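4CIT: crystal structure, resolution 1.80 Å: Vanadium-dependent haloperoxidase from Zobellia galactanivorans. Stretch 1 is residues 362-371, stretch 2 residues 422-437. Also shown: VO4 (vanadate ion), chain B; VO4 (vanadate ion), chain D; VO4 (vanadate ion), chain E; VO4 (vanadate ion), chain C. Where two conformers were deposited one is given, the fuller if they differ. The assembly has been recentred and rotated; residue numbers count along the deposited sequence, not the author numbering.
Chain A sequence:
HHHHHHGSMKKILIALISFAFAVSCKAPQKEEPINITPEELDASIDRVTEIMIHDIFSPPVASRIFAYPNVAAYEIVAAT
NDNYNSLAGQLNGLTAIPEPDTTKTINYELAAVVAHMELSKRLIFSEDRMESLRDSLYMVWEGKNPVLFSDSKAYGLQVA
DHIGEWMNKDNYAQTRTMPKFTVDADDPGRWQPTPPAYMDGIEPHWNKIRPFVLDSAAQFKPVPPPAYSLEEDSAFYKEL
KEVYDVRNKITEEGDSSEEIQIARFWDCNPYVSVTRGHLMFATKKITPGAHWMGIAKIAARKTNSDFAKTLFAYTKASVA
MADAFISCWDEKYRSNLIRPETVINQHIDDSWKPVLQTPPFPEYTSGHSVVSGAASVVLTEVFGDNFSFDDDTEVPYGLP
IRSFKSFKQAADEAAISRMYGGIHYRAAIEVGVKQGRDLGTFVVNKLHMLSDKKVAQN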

# COMPACT_ATOMS: atom_id res chain seq x y z
N PRO A 362 -13.44 8.84 -7.87
CA PRO A 362 -13.07 9.78 -8.91
C PRO A 362 -11.71 9.50 -9.55
O PRO A 362 -10.86 8.77 -9.02
CB PRO A 362 -13.09 11.13 -8.20
CG PRO A 362 -14.08 10.92 -7.13
CD PRO A 362 -13.79 9.57 -6.65
N GLU A 363 -11.52 10.08 -10.69
CA GLU A 363 -10.46 9.73 -11.65
C GLU A 363 -9.04 10.28 -11.38
O GLU A 363 -8.05 9.58 -11.71
CB GLU A 363 -10.92 10.07 -13.04
CG GLU A 363 -10.10 9.43 -14.13
CD GLU A 363 -8.84 10.11 -14.48
OE1 GLU A 363 -8.69 11.35 -14.29
OE2 GLU A 363 -7.98 9.39 -15.06
N TYR A 364 -8.89 11.46 -10.81
CA TYR A 364 -7.60 12.16 -10.92
C TYR A 364 -7.05 12.46 -9.53
O TYR A 364 -7.75 13.06 -8.76
CB TYR A 364 -7.81 13.48 -11.66
CG TYR A 364 -6.57 14.30 -11.93
CD1 TYR A 364 -5.76 14.08 -12.99
CD2 TYR A 364 -6.21 15.33 -11.03
CE1 TYR A 364 -4.64 14.87 -13.22
CE2 TYR A 364 -5.12 16.12 -11.24
CZ TYR A 364 -4.33 15.89 -12.32
OH TYR A 364 -3.27 16.70 -12.59
N THR A 365 -5.86 12.11 -9.18
CA THR A 365 -4.87 11.33 -9.96
C THR A 365 -5.08 9.82 -9.70
O THR A 365 -5.91 9.42 -8.85
CB THR A 365 -3.45 11.71 -9.49
OG1 THR A 365 -3.47 11.72 -8.05
CG2 THR A 365 -3.01 13.03 -10.10
N SER A 366 -4.41 8.96 -10.47
CA SER A 366 -4.52 7.52 -10.39
C SER A 366 -3.80 6.95 -9.17
O SER A 366 -2.62 7.25 -8.98
CB SER A 366 -3.88 6.89 -11.62
OG SER A 366 -3.55 5.50 -11.40
N GLY A 367 -4.55 6.21 -8.32
CA GLY A 367 -4.00 5.55 -7.20
C GLY A 367 -2.86 4.61 -7.50
O GLY A 367 -1.81 4.62 -6.82
N HIS A 368 -3.03 3.79 -8.53
CA HIS A 368 -1.98 2.93 -8.94
C HIS A 368 -0.72 3.71 -9.23
O HIS A 368 0.42 3.29 -8.89
CB HIS A 368 -2.34 2.15 -10.20
CG HIS A 368 -3.25 1.01 -9.97
ND1 HIS A 368 -4.57 1.17 -9.62
CD2 HIS A 368 -3.06 -0.33 -10.16
CE1 HIS A 368 -5.12 -0.03 -9.48
NE2 HIS A 368 -4.25 -0.94 -9.87
N SER A 369 -0.88 4.83 -9.94
CA SER A 369 0.24 5.66 -10.33
C SER A 369 0.97 6.33 -9.17
O SER A 369 2.23 6.24 -9.07
CB SER A 369 -0.12 6.72 -11.36
OG SER A 369 -0.66 6.04 -12.49
N VAL A 370 0.18 6.88 -8.24
CA VAL A 370 0.74 7.55 -7.10
C VAL A 370 1.45 6.52 -6.18
O VAL A 370 2.57 6.78 -5.69
CB VAL A 370 -0.28 8.43 -6.35
CG1 VAL A 370 0.38 9.06 -5.13
CG2 VAL A 370 -0.91 9.59 -7.19
N VAL A 371 0.77 5.42 -5.84
CA VAL A 371 1.26 4.45 -4.86
C VAL A 371 2.46 3.75 -5.41
O VAL A 371 3.46 3.62 -4.74
CB VAL A 371 0.18 3.48 -4.37
CG1 VAL A 371 0.68 2.50 -3.33
CG2 VAL A 371 -1.00 4.30 -3.81
N GLY A 422 -8.53 1.27 -19.69
CA GLY A 422 -9.67 2.13 -20.07
C GLY A 422 -10.30 2.89 -18.98
O GLY A 422 -11.40 3.38 -19.14
N ILE A 423 -9.59 3.01 -17.82
CA ILE A 423 -10.19 3.64 -16.65
C ILE A 423 -9.55 4.96 -16.19
O ILE A 423 -10.04 5.61 -15.31
CB ILE A 423 -10.35 2.65 -15.45
CG1 ILE A 423 -9.01 2.29 -14.83
CG2 ILE A 423 -11.21 1.47 -15.90
CD1 ILE A 423 -8.20 1.29 -15.57
N HIS A 424 -8.39 5.29 -16.73
CA HIS A 424 -7.71 6.58 -16.48
C HIS A 424 -7.33 7.25 -17.73
O HIS A 424 -6.87 6.62 -18.69
CB HIS A 424 -6.45 6.41 -15.59
CG HIS A 424 -6.75 6.25 -14.12
ND1 HIS A 424 -7.32 7.22 -13.34
CD2 HIS A 424 -6.62 5.16 -13.31
CE1 HIS A 424 -7.45 6.78 -12.10
NE2 HIS A 424 -7.05 5.52 -12.06
N TYR A 425 -7.37 8.58 -17.71
CA TYR A 425 -6.77 9.40 -18.78
C TYR A 425 -5.25 9.54 -18.56
O TYR A 425 -4.72 9.38 -17.44
CB TYR A 425 -7.36 10.83 -18.77
CG TYR A 425 -8.89 10.92 -18.69
CD1 TYR A 425 -9.68 10.71 -19.75
CD2 TYR A 425 -9.49 11.16 -17.48
CE1 TYR A 425 -11.10 10.75 -19.65
CE2 TYR A 425 -10.87 11.24 -17.35
CZ TYR A 425 -11.69 11.01 -18.44
OH TYR A 425 -13.05 11.09 -18.18
N ARG A 426 -4.54 9.99 -19.60
CA ARG A 426 -3.12 10.22 -19.50
C ARG A 426 -2.70 11.08 -18.34
O ARG A 426 -1.67 10.76 -17.66
CB ARG A 426 -2.56 10.74 -20.86
CG ARG A 426 -1.05 11.09 -20.86
CD ARG A 426 -0.70 11.63 -22.24
NE ARG A 426 -0.72 10.54 -23.20
CZ ARG A 426 0.27 9.67 -23.41
NH1 ARG A 426 1.45 9.81 -22.79
NH2 ARG A 426 0.12 8.68 -24.31
N ALA A 427 -3.37 12.21 -18.14
CA ALA A 427 -2.94 13.15 -17.07
C ALA A 427 -2.95 12.52 -15.70
O ALA A 427 -1.99 12.70 -14.90
CB ALA A 427 -3.75 14.40 -17.08
N ALA A 428 -4.01 11.73 -15.39
CA ALA A 428 -4.11 11.08 -14.07
C ALA A 428 -2.97 10.11 -13.84
O ALA A 428 -2.43 10.02 -12.73
CB ALA A 428 -5.44 10.34 -13.98
N ILE A 429 -2.46 9.53 -14.92
CA ILE A 429 -1.39 8.60 -14.86
C ILE A 429 -0.02 9.27 -14.77
O ILE A 429 0.75 8.99 -13.83
CB ILE A 429 -1.42 7.65 -16.11
CG1 ILE A 429 -2.72 6.80 -16.13
CG2 ILE A 429 -0.16 6.82 -16.19
CD1 ILE A 429 -2.96 6.15 -17.46
N GLU A 430 0.26 10.20 -15.69
CA GLU A 430 1.58 10.88 -15.74
C GLU A 430 1.78 11.80 -14.55
O GLU A 430 2.83 11.74 -13.87
CB GLU A 430 1.70 11.63 -17.02
CG GLU A 430 1.78 10.61 -18.16
CD GLU A 430 2.11 11.26 -19.50
OE1 GLU A 430 2.10 12.47 -19.59
OE2 GLU A 430 2.35 10.54 -20.45
N VAL A 431 0.75 12.58 -14.25
CA VAL A 431 0.81 13.48 -13.14
C VAL A 431 0.81 12.68 -11.84
O VAL A 431 1.51 13.05 -10.82
CB VAL A 431 -0.30 14.56 -13.15
CG1 VAL A 431 -0.18 15.37 -11.90
CG2 VAL A 431 -0.21 15.37 -14.45
N GLY A 432 0.07 11.57 -11.80
CA GLY A 432 0.06 10.72 -10.61
C GLY A 432 1.39 10.08 -10.28
O GLY A 432 1.82 10.05 -9.12
N VAL A 433 2.07 9.56 -11.30
CA VAL A 433 3.44 9.03 -11.09
C VAL A 433 4.38 10.08 -10.53
O VAL A 433 5.17 9.84 -9.60
CB VAL A 433 4.06 8.54 -12.43
CG1 VAL A 433 5.60 8.32 -12.21
CG2 VAL A 433 3.39 7.27 -12.85
N LYS A 434 4.33 11.31 -11.07
CA LYS A 434 5.11 12.41 -10.52
C LYS A 434 4.83 12.72 -9.08
O LYS A 434 5.71 12.95 -8.26
CB LYS A 434 4.89 13.65 -11.41
CG LYS A 434 5.50 14.94 -10.83
CD LYS A 434 5.31 16.14 -11.79
CE LYS A 434 5.68 17.45 -11.02
NZ LYS A 434 6.98 17.39 -10.26
N GLN A 435 3.54 12.83 -8.79
CA GLN A 435 3.04 13.02 -7.41
C GLN A 435 3.60 11.95 -6.49
O GLN A 435 4.14 12.29 -5.41
CB GLN A 435 1.53 13.02 -7.44
CG GLN A 435 0.88 13.25 -6.06
CD GLN A 435 -0.64 13.30 -6.13
OE1 GLN A 435 -1.28 13.22 -7.20
NE2 GLN A 435 -1.23 13.26 -4.97
N GLY A 436 3.52 10.67 -6.84
CA GLY A 436 4.02 9.62 -5.98
C GLY A 436 5.57 9.61 -5.82
O GLY A 436 6.08 9.44 -4.72
N ARG A 437 6.28 9.90 -6.91
CA ARG A 437 7.74 9.95 -6.88
C ARG A 437 8.18 11.17 -6.02
O ARG A 437 9.08 11.05 -5.13
CB ARG A 437 8.36 9.95 -8.33
CG ARG A 437 8.31 8.56 -9.06
CD ARG A 437 8.80 8.57 -10.56
NE ARG A 437 8.72 7.21 -11.12
CZ ARG A 437 8.49 6.81 -12.38
NH1 ARG A 437 8.34 7.67 -13.37
NH2 ARG A 437 8.40 5.51 -12.64
V VO4 B . -7.11 4.23 -10.33
O2 VO4 D . -5.41 3.73 -10.91
O3 VO4 E . -7.17 5.64 -9.34
O1 VO4 C . -6.92 2.89 -8.50
O HOH W 1 -6.90 12.76 -15.93

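The contact joins a short helix and the loop before it to a longer helix; the two helices run in the same general direction, 28° apart, with axes approaching to 6.9 Å. So close an approach needs small residues where the backbones meet, and stretch 2 supplies them as Ala428, Gly432 and Gly436, spaced four apart so that they line one side of the helix. Backbone answers backbone along this line: Thr365 lies beside Ala428 and Val370 beside Gly436, their CA atoms 4.2 and 4.0 Å apart.

The principal bump is Ser369. Its side chain sits as a knob in the hollow formed by Ala428, Ile429, Gly432 and Val433, with CB 3.5 Å from Ile429 O and 3.6 Å from Val433 N. The floor of this hollow depends on Gly432: a CB there would lie 3.1 Å from Ser369 CB and would also clash with Ala428 O. Gly436 is stricter still, for an ideal CB would stand 2.0 Å from Val370 O. Bare of a side chain, Gly436 instead brings its CA to 3.2 Å from Val370 O in a CA-H...O contact, and Val370 CA makes a similar one to Gly432 O at 3.4 Å. Val370 fills the flank, its CG2 3.4 Å from Gly432 O and 3.6 Å from Gln435 OE1.

Nearer the start of the helices, the Tyr364 ring lies along Ala427, Ala428 and Val431, an apolar patch with CD1 3.9 Å from Ala428 CB and CZ 4.2 Å from Val431 CG1. Thr365, after a cis peptide bond, gives its OG1 proton to Gln435 OE1 at 2.8 Å. Ser366 N donates almost straight to Ala428 O at 3.2 Å, tying the loop before one helix to the first turn of the other.

Glu363 reaches in from the side and gathers the start of stretch 2. Its OE2 accepts from both His424 ND1 and Tyr425 N, each at 2.8 Å, while a water accepts weakly from Ala428 N and donates to Glu363 OE1. The bond to ND1 orients the His424 ring and leaves NE2 to bind vanadium at 2.2 Å, as befits a vanadium-dependent haloperoxidase. Ser366 CB packs over the face of that ring, 3.5 Å from its centroid. The same serine caps its helix, with OG accepting from Ser369 N at 3.1 Å, and also donates from OG to a vanadate oxygen, O2, at 2.6 Å. The rule is economical: small residues let the backbones close, one serine knob fills the hollow beside Gly432, and at the loop end Glu363 and Ser366 bond to stretch 2 next to the vanadium site.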